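Long-range contacts in glutathione s-transferase I (Zea mays, PDB 1AXD), which catalyses the conjugation of glutathione to electrophilic compounds, herbicides among them, and so takes part in their detoxification: residues A[14-19]-A[167-172]; A[3-8]-A[28-33]; A[80-85]-A[158-163]. One frame throughout, in Å; residues are numbered along the deposited sequence.

Interaction 1. Residues A[14-19]-A[167-172]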
loop_
_atom_site.group_PDB
_atom_site.type_symbol
_atom_site.label_atom_id
_atom_site.label_comp_id
_atom_site.label_asym_id
_atom_site.label_seq_id
_atom_site.Cartn_x
_atom_site.Cartn_y
_atom_site.Cartn_z
ATOM N N LEU A 14 -13.295 -5.898 2.250
ATOM C CA LEU A 14 -14.480 -5.055 2.287
ATOM C C LEU A 14 -14.776 -4.687 3.687
ATOM O O LEU A 14 -15.341 -3.621 3.924
ATOM C CB LEU A 14 -15.675 -5.796 1.712
ATOM C CG LEU A 14 -15.291 -6.815 0.661
ATOM C CD1 LEU A 14 -16.523 -7.480 0.158
ATOM C CD2 LEU A 14 -14.575 -6.164 -0.486
ATOM N N THR A 15 -14.447 -5.568 4.629
ATOM C CA THR A 15 -14.696 -5.266 6.025
ATOM C C THR A 15 -13.667 -4.299 6.542
ATOM O O THR A 15 -13.889 -3.685 7.560
ATOM C CB THR A 15 -14.857 -6.542 6.888
ATOM O OG1 THR A 15 -13.736 -7.416 6.706
ATOM C CG2 THR A 15 -16.124 -7.290 6.455
ATOM N N ARG A 16 -12.574 -4.109 5.818
ATOM C CA ARG A 16 -11.580 -3.120 6.228
ATOM C C ARG A 16 -12.270 -1.770 5.990
ATOM O O ARG A 16 -12.186 -0.894 6.828
ATOM C CB ARG A 16 -10.299 -3.243 5.381
ATOM C CG ARG A 16 -9.164 -2.330 5.836
ATOM C CD ARG A 16 -7.844 -2.618 5.141
ATOM N NE ARG A 16 -7.346 -3.977 5.368
ATOM C CZ ARG A 16 -7.160 -4.874 4.401
ATOM N NH1 ARG A 16 -7.433 -4.566 3.144
ATOM N NH2 ARG A 16 -6.683 -6.073 4.682
ATOM N N CYS A 17 -13.003 -1.660 4.883
ATOM C CA CYS A 17 -13.743 -0.459 4.521
ATOM C C CYS A 17 -14.880 -0.257 5.467
ATOM O O CYS A 17 -15.139 0.876 5.843
ATOM C CB CYS A 17 -14.314 -0.589 3.109
ATOM S SG CYS A 17 -13.106 -0.890 1.834
ATOM N N ALA A 18 -15.595 -1.330 5.813
ATOM C CA ALA A 18 -16.728 -1.236 6.733
ATOM C C ALA A 18 -16.293 -0.743 8.061
ATOM O O ALA A 18 -17.027 -0.000 8.680
ATOM C CB ALA A 18 -17.452 -2.587 6.843
ATOM N N THR A 19 -15.082 -1.093 8.488
ATOM C CA THR A 19 -14.569 -0.643 9.778
ATOM C C THR A 19 -14.431 0.860 9.816
ATOM O O THR A 19 -14.877 1.476 10.766
ATOM C CB THR A 19 -13.184 -1.234 10.069
ATOM O OG1 THR A 19 -13.217 -2.646 9.866
ATOM C CG2 THR A 19 -12.768 -0.938 11.529
ATOM N N HIS A 167 -6.238 -2.641 10.733
ATOM C CA HIS A 167 -5.790 -3.972 11.164
ATOM C C HIS A 167 -6.919 -4.838 11.679
ATOM O O HIS A 167 -6.694 -6.008 11.899
ATOM C CB HIS A 167 -4.811 -3.860 12.333
ATOM C CG HIS A 167 -3.455 -3.336 11.979
ATOM N ND1 HIS A 167 -3.148 -1.991 11.981
ATOM C CD2 HIS A 167 -2.298 -3.982 11.702
ATOM C CE1 HIS A 167 -1.862 -1.833 11.721
ATOM N NE2 HIS A 167 -1.324 -3.026 11.548
ATOM N N VAL A 168 -8.116 -4.302 11.893
ATOM C CA VAL A 168 -9.145 -5.141 12.469
ATOM C C VAL A 168 -9.675 -6.274 11.668
ATOM O O VAL A 168 -9.623 -7.390 12.166
ATOM C CB VAL A 168 -10.293 -4.339 13.185
ATOM C CG1 VAL A 168 -9.728 -3.126 13.934
ATOM C CG2 VAL A 168 -11.398 -3.952 12.236
ATOM N N SER A 169 -10.107 -6.038 10.423
ATOM C CA SER A 169 -10.685 -7.095 9.577
ATOM C C SER A 169 -9.860 -8.368 9.468
ATOM O O SER A 169 -10.439 -9.443 9.467
ATOM C CB SER A 169 -11.047 -6.567 8.188
ATOM O OG SER A 169 -9.894 -6.117 7.508
ATOM N N VAL A 170 -8.539 -8.265 9.333
ATOM C CA VAL A 170 -7.721 -9.472 9.278
ATOM C C VAL A 170 -7.507 -10.043 10.650
ATOM O O VAL A 170 -7.459 -11.259 10.780
ATOM C CB VAL A 170 -6.329 -9.252 8.639
ATOM C CG1 VAL A 170 -6.467 -9.015 7.134
ATOM C CG2 VAL A 170 -5.593 -8.103 9.319
ATOM N N THR A 171 -7.384 -9.193 11.669
ATOM C CA THR A 171 -7.149 -9.673 13.023
ATOM C C THR A 171 -8.348 -10.332 13.593
ATOM O O THR A 171 -8.201 -11.289 14.325
ATOM C CB THR A 171 -6.622 -8.572 13.947
ATOM O OG1 THR A 171 -5.514 -7.934 13.310
ATOM C CG2 THR A 171 -6.099 -9.176 15.262
ATOM N N LEU A 172 -9.537 -9.872 13.233
ATOM C CA LEU A 172 -10.755 -10.511 13.715
ATOM C C LEU A 172 -10.761 -11.923 13.207
ATOM O O LEU A 172 -11.116 -12.823 13.953
ATOM C CB LEU A 172 -12.000 -9.779 13.214
ATOM C CG LEU A 172 -12.489 -8.646 14.107
ATOM C CD1 LEU A 172 -13.725 -7.963 13.489
ATOM C CD2 LEU A 172 -12.829 -9.239 15.475
HETATM O O HOH W 1 -7.557 -5.617 8.045
#
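R16 meets S169 where helices 14-24 and 168-174 come together; the axes of the segments 14-19 and 168-172 approach to 8.7 Å at 120°. At the root of the arginine, CB lies 3.6 Å from S169 OG. CG stands anti to the backbone N (chi1 -175°), and the chain bends at chi3, which sets NE to one side. NE gives its N-H to a water 3.1 Å away, and that water accepts V170 N as well; N166 O competes weakly for the same N-H, and E101 forms a long, weak ion pair. At the tip, NH2 comes within 3.8 Å of V170 CG1, a methyl at the guanidinium edge, while NH1 bonds weakly to S67. The small S169 lets the helices draw close: its CB is 3.2 Å from T15 OG1, whose hydrogen bond goes to S11 O, and its OG bonds to W12 O. One turn on from T15, T19 meets V168 tip to tip, OG1 to CG2 at 3.3 Å. T19 OG1 donates to T15 O, which accepts T19 N too. The thioredoxin-like and helical domains thus meet through small and polar groups with no hydrogen bond between these segments: polar atoms find partners in backbone, neighbours and water.

Interaction 2. Residues A[3-8]-A[28-33]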
loop_
_atom_site.group_PDB
_atom_site.type_symbol
_atom_site.label_atom_id
_atom_site.label_comp_id
_atom_site.label_asym_id
_atom_site.label_seq_id
_atom_site.Cartn_x
_atom_site.Cartn_y
_atom_site.Cartn_z
ATOM N N MET A 3 -23.756 6.004 0.789
ATOM C CA MET A 3 -22.721 5.512 -0.110
ATOM C C MET A 3 -22.952 4.028 -0.240
ATOM O O MET A 3 -23.392 3.421 0.719
ATOM C CB MET A 3 -21.331 5.733 0.503
ATOM C CG MET A 3 -20.972 7.166 0.880
ATOM S SD MET A 3 -19.273 7.263 1.567
ATOM C CE MET A 3 -19.586 7.644 3.212
ATOM N N LYS A 4 -22.695 3.444 -1.405
ATOM C CA LYS A 4 -22.883 2.002 -1.569
ATOM C C LYS A 4 -21.547 1.336 -1.576
ATOM O O LYS A 4 -20.716 1.683 -2.401
ATOM C CB LYS A 4 -23.590 1.657 -2.883
ATOM C CG LYS A 4 -24.722 2.576 -3.296
ATOM C CD LYS A 4 -25.819 2.632 -2.270
ATOM C CE LYS A 4 -26.828 3.704 -2.636
ATOM N NZ LYS A 4 -27.764 3.964 -1.504
ATOM N N LEU A 5 -21.327 0.404 -0.655
ATOM C CA LEU A 5 -20.074 -0.340 -0.579
ATOM C C LEU A 5 -20.302 -1.656 -1.294
ATOM O O LEU A 5 -21.158 -2.424 -0.883
ATOM C CB LEU A 5 -19.670 -0.566 0.883
ATOM C CG LEU A 5 -18.357 -1.284 1.213
ATOM C CD1 LEU A 5 -17.130 -0.512 0.656
ATOM C CD2 LEU A 5 -18.261 -1.392 2.742
ATOM N N TYR A 6 -19.553 -1.901 -2.362
ATOM C CA TYR A 6 -19.713 -3.109 -3.148
ATOM C C TYR A 6 -18.835 -4.242 -2.750
ATOM O O TYR A 6 -17.625 -4.071 -2.685
ATOM C CB TYR A 6 -19.503 -2.778 -4.617
ATOM C CG TYR A 6 -20.543 -1.834 -5.163
ATOM C CD1 TYR A 6 -21.801 -2.306 -5.514
ATOM C CD2 TYR A 6 -20.271 -0.476 -5.340
ATOM C CE1 TYR A 6 -22.765 -1.468 -6.032
ATOM C CE2 TYR A 6 -21.236 0.382 -5.859
ATOM C CZ TYR A 6 -22.483 -0.132 -6.206
ATOM O OH TYR A 6 -23.462 0.656 -6.760
ATOM N N GLY A 7 -19.436 -5.404 -2.510
ATOM C CA GLY A 7 -18.677 -6.580 -2.132
ATOM C C GLY A 7 -19.412 -7.445 -1.132
ATOM O O GLY A 7 -20.285 -6.965 -0.430
ATOM N N ALA A 8 -19.049 -8.723 -1.073
ATOM C CA ALA A 8 -19.657 -9.669 -0.141
ATOM C C ALA A 8 -18.976 -9.551 1.208
ATOM O O ALA A 8 -17.768 -9.670 1.264
ATOM C CB ALA A 8 -19.530 -11.097 -0.700
ATOM N N TYR A 28 -23.980 4.506 4.758
ATOM C CA TYR A 28 -23.644 3.567 3.696
ATOM C C TYR A 28 -24.371 2.250 3.808
ATOM O O TYR A 28 -24.915 1.933 4.863
ATOM C CB TYR A 28 -22.131 3.290 3.693
ATOM C CG TYR A 28 -21.715 2.198 4.666
ATOM C CD1 TYR A 28 -21.594 2.464 6.030
ATOM C CD2 TYR A 28 -21.496 0.889 4.229
ATOM C CE1 TYR A 28 -21.273 1.465 6.930
ATOM C CE2 TYR A 28 -21.172 -0.120 5.129
ATOM C CZ TYR A 28 -21.063 0.182 6.478
ATOM O OH TYR A 28 -20.721 -0.796 7.378
ATOM N N GLU A 29 -24.333 1.473 2.735
ATOM C CA GLU A 29 -24.946 0.162 2.708
ATOM C C GLU A 29 -24.088 -0.738 1.873
ATOM O O GLU A 29 -23.332 -0.249 1.055
ATOM C CB GLU A 29 -26.369 0.233 2.159
ATOM C CG GLU A 29 -26.487 0.759 0.759
ATOM C CD GLU A 29 -27.930 0.829 0.309
ATOM O OE1 GLU A 29 -28.705 1.617 0.899
ATOM O OE2 GLU A 29 -28.287 0.091 -0.634
ATOM N N ILE A 30 -24.166 -2.041 2.099
ATOM C CA ILE A 30 -23.359 -2.982 1.345
ATOM C C ILE A 30 -24.166 -3.600 0.249
ATOM O O ILE A 30 -25.345 -3.836 0.432
ATOM C CB ILE A 30 -22.786 -4.087 2.258
ATOM C CG1 ILE A 30 -22.161 -3.455 3.501
ATOM C CG2 ILE A 30 -21.730 -4.930 1.489
ATOM C CD1 ILE A 30 -21.553 -4.449 4.462
ATOM N N VAL A 31 -23.535 -3.854 -0.886
ATOM C CA VAL A 31 -24.189 -4.457 -2.031
ATOM C C VAL A 31 -23.360 -5.662 -2.376
ATOM O O VAL A 31 -22.271 -5.513 -2.902
ATOM C CB VAL A 31 -24.237 -3.448 -3.202
ATOM C CG1 VAL A 31 -24.793 -4.091 -4.483
ATOM C CG2 VAL A 31 -25.104 -2.247 -2.804
ATOM N N PRO A 32 -23.812 -6.865 -1.986
ATOM C CA PRO A 32 -23.064 -8.084 -2.280
ATOM C C PRO A 32 -22.824 -8.319 -3.743
ATOM O O PRO A 32 -23.661 -7.959 -4.558
ATOM C CB PRO A 32 -23.938 -9.179 -1.662
ATOM C CG PRO A 32 -25.312 -8.594 -1.697
ATOM C CD PRO A 32 -25.041 -7.189 -1.244
ATOM N N ILE A 33 -21.654 -8.871 -4.059
ATOM C CA ILE A 33 -21.266 -9.185 -5.421
ATOM C C ILE A 33 -21.026 -10.667 -5.419
ATOM O O ILE A 33 -20.232 -11.145 -4.618
ATOM C CB ILE A 33 -19.981 -8.442 -5.824
ATOM C CG1 ILE A 33 -20.201 -6.926 -5.746
ATOM C CG2 ILE A 33 -19.529 -8.861 -7.241
ATOM C CD1 ILE A 33 -21.101 -6.357 -6.809
HETATM O O HOH W 2 -17.826 -9.981 -3.363
#
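M3 to Y6 pair in parallel register with Y28 to V31, the strands inclined at 31°, and main-chain bonds alternate along the pair: E29 N to M3 O, L5 N to E29 O (2.7 Å, nearly straight), V31 N to L5 O and G7 N to V31 O. G7 has a phi of 144°, where any CB would jam against the preceding carbonyl, so glycine suits the strand's exit. Beyond it, a water bridges A8 N and I33 O. On one face K4 and E29 run side by side; NZ makes a weak salt bridge to OE1 at 3.5 Å, and CD rests on E29 CG at 3.6 Å. An alanine in place of K4 would probably leave the E29 carboxylate without its mate and strip the cover from its CG. On the same face the Y6 ring lies beside V31, CD1 being 3.5 Å from CB, and its hydroxyl bonds to Q58. The other face is apolar: L5 CG is anti to the backbone N (chi1 -178°), and CD2 reaches 4.0 Å from Y28 CE2, while the Y28 hydroxyl bonds to E22. This is the beta-alpha-beta unit of the thioredoxin-like fold: helix 14-24 covers L5 and Y28 with C17, A18 and L21, strand 56-59 flanks 3-6 on its other side, and 28-31 is an edge strand of the sheet in this chain.

Interaction 3. Residues A[80-85]-A[158-163]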
loop_
_atom_site.group_PDB
_atom_site.type_symbol
_atom_site.label_atom_id
_atom_site.label_comp_id
_atom_site.label_asym_id
_atom_site.label_seq_id
_atom_site.Cartn_x
_atom_site.Cartn_y
_atom_site.Cartn_z
ATOM N N PRO A 80 -12.008 13.204 9.717
ATOM C CA PRO A 80 -10.621 13.492 9.357
ATOM C C PRO A 80 -9.659 13.333 10.451
ATOM O O PRO A 80 -8.484 13.154 10.190
ATOM C CB PRO A 80 -10.690 14.941 8.886
ATOM C CG PRO A 80 -11.794 15.492 9.696
ATOM C CD PRO A 80 -12.831 14.418 9.604
ATOM N N GLU A 81 -10.140 13.397 11.680
ATOM C CA GLU A 81 -9.293 13.257 12.851
ATOM C C GLU A 81 -8.578 11.922 12.819
ATOM O O GLU A 81 -7.512 11.797 13.403
ATOM C CB GLU A 81 -10.142 13.372 14.112
ATOM C CG GLU A 81 -10.850 14.722 14.282
ATOM C CD GLU A 81 -12.036 14.927 13.342
ATOM O OE1 GLU A 81 -12.766 13.948 13.074
ATOM O OE2 GLU A 81 -12.244 16.078 12.882
ATOM N N LEU A 82 -9.154 10.945 12.122
ATOM C CA LEU A 82 -8.559 9.617 11.996
ATOM C C LEU A 82 -7.332 9.651 11.097
ATOM O O LEU A 82 -6.617 8.666 11.031
ATOM C CB LEU A 82 -9.589 8.620 11.442
ATOM C CG LEU A 82 -10.739 8.151 12.340
ATOM C CD1 LEU A 82 -11.782 7.376 11.507
ATOM C CD2 LEU A 82 -10.198 7.271 13.479
ATOM N N LEU A 83 -7.115 10.768 10.407
ATOM C CA LEU A 83 -5.973 10.952 9.512
ATOM C C LEU A 83 -5.005 11.990 10.037
ATOM O O LEU A 83 -3.957 12.192 9.436
ATOM C CB LEU A 83 -6.454 11.395 8.125
ATOM C CG LEU A 83 -6.638 10.418 6.964
ATOM C CD1 LEU A 83 -6.396 8.979 7.422
ATOM C CD2 LEU A 83 -8.049 10.610 6.357
ATOM N N ARG A 84 -5.374 12.675 11.112
ATOM C CA ARG A 84 -4.529 13.708 11.706
ATOM C C ARG A 84 -4.075 14.705 10.662
ATOM O O ARG A 84 -2.953 15.201 10.737
ATOM C CB ARG A 84 -3.333 13.081 12.432
ATOM C CG ARG A 84 -3.722 12.005 13.427
ATOM C CD ARG A 84 -4.722 12.533 14.436
ATOM N NE ARG A 84 -4.082 13.311 15.494
ATOM C CZ ARG A 84 -4.624 13.548 16.689
ATOM N NH1 ARG A 84 -5.832 13.087 16.997
ATOM N NH2 ARG A 84 -3.920 14.186 17.612
ATOM N N GLU A 85 -4.939 14.973 9.685
ATOM C CA GLU A 85 -4.642 15.932 8.629
ATOM C C GLU A 85 -4.553 17.267 9.288
ATOM O O GLU A 85 -5.403 17.587 10.106
ATOM C CB GLU A 85 -5.758 15.951 7.570
ATOM C CG GLU A 85 -5.889 14.678 6.720
ATOM C CD GLU A 85 -4.700 14.417 5.791
ATOM O OE1 GLU A 85 -3.629 15.044 5.964
ATOM O OE2 GLU A 85 -4.842 13.566 4.881
ATOM N N ASP A 158 -0.094 8.560 20.340
ATOM C CA ASP A 158 -1.053 8.427 21.447
ATOM C C ASP A 158 -2.500 8.627 21.082
ATOM O O ASP A 158 -3.310 8.812 21.969
ATOM C CB ASP A 158 -0.688 9.374 22.599
ATOM C CG ASP A 158 0.515 8.900 23.405
ATOM O OD1 ASP A 158 0.869 7.704 23.334
ATOM O OD2 ASP A 158 1.102 9.731 24.132
ATOM N N PHE A 159 -2.843 8.491 19.808
ATOM C CA PHE A 159 -4.213 8.702 19.346
ATOM C C PHE A 159 -4.629 7.603 18.396
ATOM O O PHE A 159 -3.763 6.978 17.795
ATOM C CB PHE A 159 -4.280 10.055 18.624
ATOM C CG PHE A 159 -3.139 10.270 17.665
ATOM C CD1 PHE A 159 -3.180 9.737 16.382
ATOM C CD2 PHE A 159 -1.991 10.923 18.074
ATOM C CE1 PHE A 159 -2.087 9.844 15.525
ATOM C CE2 PHE A 159 -0.899 11.033 17.224
ATOM C CZ PHE A 159 -0.946 10.491 15.948
ATOM N N LEU A 160 -5.928 7.336 18.292
ATOM C CA LEU A 160 -6.421 6.321 17.366
ATOM C C LEU A 160 -6.359 6.946 16.000
ATOM O O LEU A 160 -6.552 8.146 15.887
ATOM C CB LEU A 160 -7.874 5.936 17.678
ATOM C CG LEU A 160 -8.548 4.855 16.821
ATOM C CD1 LEU A 160 -8.075 3.463 17.245
ATOM C CD2 LEU A 160 -10.066 4.934 17.000
ATOM N N SER A 161 -6.087 6.142 14.977
ATOM C CA SER A 161 -6.007 6.628 13.607
ATOM C C SER A 161 -6.363 5.508 12.665
ATOM O O SER A 161 -6.648 4.399 13.119
ATOM C CB SER A 161 -4.593 7.117 13.320
ATOM O OG SER A 161 -3.665 6.047 13.413
ATOM N N LEU A 162 -6.329 5.787 11.362
ATOM C CA LEU A 162 -6.635 4.793 10.336
ATOM C C LEU A 162 -5.662 3.664 10.380
ATOM O O LEU A 162 -5.999 2.569 9.961
ATOM C CB LEU A 162 -6.614 5.431 8.950
ATOM C CG LEU A 162 -7.955 5.483 8.240
ATOM C CD1 LEU A 162 -7.721 5.893 6.795
ATOM C CD2 LEU A 162 -8.595 4.102 8.283
ATOM N N ALA A 163 -4.467 3.910 10.903
ATOM C CA ALA A 163 -3.457 2.865 11.008
ATOM C C ALA A 163 -3.967 1.746 11.862
ATOM O O ALA A 163 -3.757 0.597 11.517
ATOM C CB ALA A 163 -2.140 3.442 11.569
#
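L82 and L162 join the turn after helix 67-78 to the start of helix 162-165, whose N-cap is S161 and whose Ser-x-x-Asp sequence fits the N-capping box known from the glutathione transferase family. Hydrogen bonds come first. L162 N, in the first turn of the helix and so lacking an acceptor earlier in that helix, donates to L82 O at 2.9 Å, lying in the carbonyl plane. S161 suits the cap because its short OG can turn back to the helix, where it accepts a weak bond from A163 N at 3.4 Å; in return, S161 N bonds to the carboxylate of D164. Apolar contacts flank this polar centre. L82 CD2 touches L160 CD2 at 4.2 Å, and L83 lies side by side with L162, their CD1 methyls tightly packed at 3.4 Å. C71 and K72 of helix 67-78 and I98 of helix 88-122 also pack on L162. The third kind is a cation-pi stack nearer the surface. R84 bends at chi2 and chi3 and lays its guanidinium flat on F159, the planes only 2° apart and CZ 4.1 Å from the ring centroid. An aromatic ring offers such a cation a broad, electron-rich face, and stacking leaves the N-H groups able to bond elsewhere; NE makes a salt bridge with E90. The aliphatic part shares the ring: CD makes a CH-pi contact off-centre, and R84 CG sits 3.4 Å from F159 CE1.

In the fold
From the N terminus, strand 3-6 leads through helix 14-24 to strand 28-31, and interaction 2 closes this short loop, completing the beta-alpha-beta unit. Interaction 1 starts inside that loop, on the connecting helix, and closes far along the chain at 167-172, so the two contacts cross. They also touch, since C17 packs on L5 and A18 lies beside the Y28 hydroxyl; helix 14-24 therefore has the sheet to one part of its surface and the helical domain to another. Interaction 3 opens after interaction 2 has closed and is nested within the loop of interaction 1. It ties the turn between helices 67-78 and 88-122 to 158-163, just before 167-172 in sequence.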